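Local coordinates for protein esterase D (Cellvibrio japonicus, PDB 2W87) that binds glucuronic acid through its family 35 carbohydrate-binding module, part of an enzyme that probably hydrolyses feruloyl esters during plant cell wall degradation, at residues Thr88-Trp91 with Thr92-Gln95. Numbering follows the deposited sequence.
Sequences TGAW and TTWQ. With GCU (alpha-D-glucopyranuronic acid), chain E.
Two hydrogen bonds draw Thr88 and Ala90 against Thr93 in the loop that leads into strand 95-103. The hydroxyl OG1 of Thr88 donates to Thr93 O at 2.8 Å, tilted out of the carbonyl plane. With chi1 at 61°, OG1 lies between the backbone N and the carbonyl carbon of its own residue, a rotamer that turns it to Thr93 and sends CG2 on toward Gln95. OG1 also bonds with the backbone N of Asn61, so two partners fix its rotation. The second bond closes a type I beta turn over Ala90-Thr93: Thr93 N reaches Ala90 O at 3.2 Å, nearly straight at the hydrogen (163°) but from above the carbonyl plane.

Van der Waals contacts fill in around these bonds. Thr88 CG2 meets Gln95 CG at 3.7 Å, the two side chains running past each other in opposite directions. Thr88 CB lies 3.9 Å from Thr93 CG2, and the methyl of Ala90 rests against the hydroxyl of Thr92, CB to OG1 3.7 Å.

At the turn's second position, Trp91 lays one indole face along the sugar. GCU C4 stands 3.7 Å above the ring plane, displaced toward the rim, and Trp91 CZ2 comes within 3.5 Å of the carboxylate oxygen O6B of GCU. His22 stacks with this indole. The turn thus presents an aromatic platform for glucuronate, while hydrogen bonds to the ligand come from His22, Arg67 and Asn122, on other parts of the chain.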
loop_
_atom_site.group_PDB
_atom_site.type_symbol
_atom_site.label_atom_id
_atom_site.label_comp_id
_atom_site.label_asym_id
_atom_site.label_seq_id
_atom_site.Cartn_x
_atom_site.Cartn_y
_atom_site.Cartn_z
ATOM N N THR A 88 -10.775 -1.177 11.531
ATOM C CA THR A 88 -10.353 -2.464 12.100
ATOM C C THR A 88 -10.673 -2.553 13.589
ATOM O O THR A 88 -10.485 -3.609 14.201
ATOM C CB THR A 88 -8.846 -2.690 11.926
ATOM O OG1 THR A 88 -8.129 -1.659 12.617
ATOM C CG2 THR A 88 -8.466 -2.672 10.447
ATOM N N GLY A 89 -11.127 -1.443 14.170
ATOM C CA GLY A 89 -11.539 -1.404 15.569
ATOM C C GLY A 89 -10.509 -0.877 16.556
ATOM O O GLY A 89 -10.846 -0.595 17.709
ATOM N N ALA A 90 -9.250 -0.754 16.130
ATOM C CA ALA A 90 -8.185 -0.259 16.971
ATOM C C ALA A 90 -6.932 -0.090 16.125
ATOM O O ALA A 90 -6.778 -0.774 15.129
ATOM C CB ALA A 90 -7.905 -1.248 18.111
ATOM N N TRP A 91 -6.027 0.788 16.552
ATOM C CA TRP A 91 -4.761 0.956 15.841
ATOM C C TRP A 91 -3.824 -0.243 16.014
ATOM O O TRP A 91 -2.793 -0.360 15.341
ATOM C CB TRP A 91 -4.053 2.255 16.259
ATOM C CG TRP A 91 -4.826 3.451 15.892
ATOM C CD1 TRP A 91 -5.492 4.307 16.732
ATOM C CD2 TRP A 91 -5.080 3.925 14.558
ATOM N NE1 TRP A 91 -6.113 5.286 16.008
ATOM C CE2 TRP A 91 -5.878 5.083 14.673
ATOM C CE3 TRP A 91 -4.691 3.502 13.290
ATOM C CZ2 TRP A 91 -6.314 5.806 13.560
ATOM C CZ3 TRP A 91 -5.127 4.227 12.173
ATOM C CH2 TRP A 91 -5.920 5.367 12.311
ATOM N N THR A 92 -4.185 -1.136 16.934
ATOM C CA THR A 92 -3.419 -2.343 17.172
ATOM C C THR A 92 -4.017 -3.583 16.508
ATOM O O THR A 92 -3.462 -4.661 16.639
ATOM C CB THR A 92 -3.317 -2.583 18.692
ATOM O OG1 THR A 92 -4.609 -2.438 19.289
ATOM C CG2 THR A 92 -2.371 -1.552 19.305
ATOM N N THR A 93 -5.132 -3.431 15.800
ATOM C CA THR A 93 -5.802 -4.523 15.094
ATOM C C THR A 93 -5.562 -4.322 13.618
ATOM O O THR A 93 -5.889 -3.264 13.062
ATOM C CB THR A 93 -7.319 -4.580 15.371
ATOM O OG1 THR A 93 -7.513 -4.926 16.745
ATOM C CG2 THR A 93 -8.019 -5.607 14.451
ATOM N N TRP A 94 -4.942 -5.332 13.016
ATOM C CA TRP A 94 -4.551 -5.297 11.630
ATOM C C TRP A 94 -5.414 -6.231 10.826
ATOM O O TRP A 94 -5.743 -7.341 11.281
ATOM C CB TRP A 94 -3.088 -5.677 11.489
ATOM C CG TRP A 94 -2.194 -4.797 12.298
ATOM C CD1 TRP A 94 -1.905 -4.914 13.623
ATOM C CD2 TRP A 94 -1.517 -3.610 11.845
ATOM N NE1 TRP A 94 -1.073 -3.898 14.019
ATOM C CE2 TRP A 94 -0.823 -3.080 12.950
ATOM C CE3 TRP A 94 -1.428 -2.953 10.615
ATOM C CZ2 TRP A 94 -0.058 -1.920 12.871
ATOM C CZ3 TRP A 94 -0.638 -1.785 10.528
ATOM C CH2 TRP A 94 0.026 -1.288 11.657
ATOM N N GLN A 95 -5.766 -5.810 9.627
ATOM C CA GLN A 95 -6.518 -6.647 8.695
ATOM C C GLN A 95 -5.863 -6.499 7.306
ATOM O O GLN A 95 -4.908 -5.711 7.121
ATOM C CB GLN A 95 -7.983 -6.219 8.688
ATOM C CG GLN A 95 -8.667 -6.332 10.004
ATOM C CD GLN A 95 -8.752 -7.732 10.582
ATOM O OE1 GLN A 95 -8.514 -8.726 9.901
ATOM N NE2 GLN A 95 -9.095 -7.812 11.858
HETATM C C1 GCU E . -3.476 8.537 15.803
HETATM C C2 GCU E . -2.721 7.215 15.671
HETATM C C3 GCU E . -1.908 7.230 14.380
HETATM C C4 GCU E . -2.871 7.374 13.219
HETATM C C5 GCU E . -3.682 8.663 13.422
HETATM C C6 GCU E . -4.725 8.870 12.331
HETATM O O1 GCU E . -2.490 9.569 15.814
HETATM O O2 GCU E . -1.840 7.061 16.771
HETATM O O3 GCU E . -1.144 6.031 14.236
HETATM O O4 GCU E . -2.176 7.464 11.949
HETATM O O5 GCU E . -4.380 8.612 14.665
HETATM O O6A GCU E . -4.326 8.750 11.164
HETATM O O6B GCU E . -5.904 9.156 12.651
#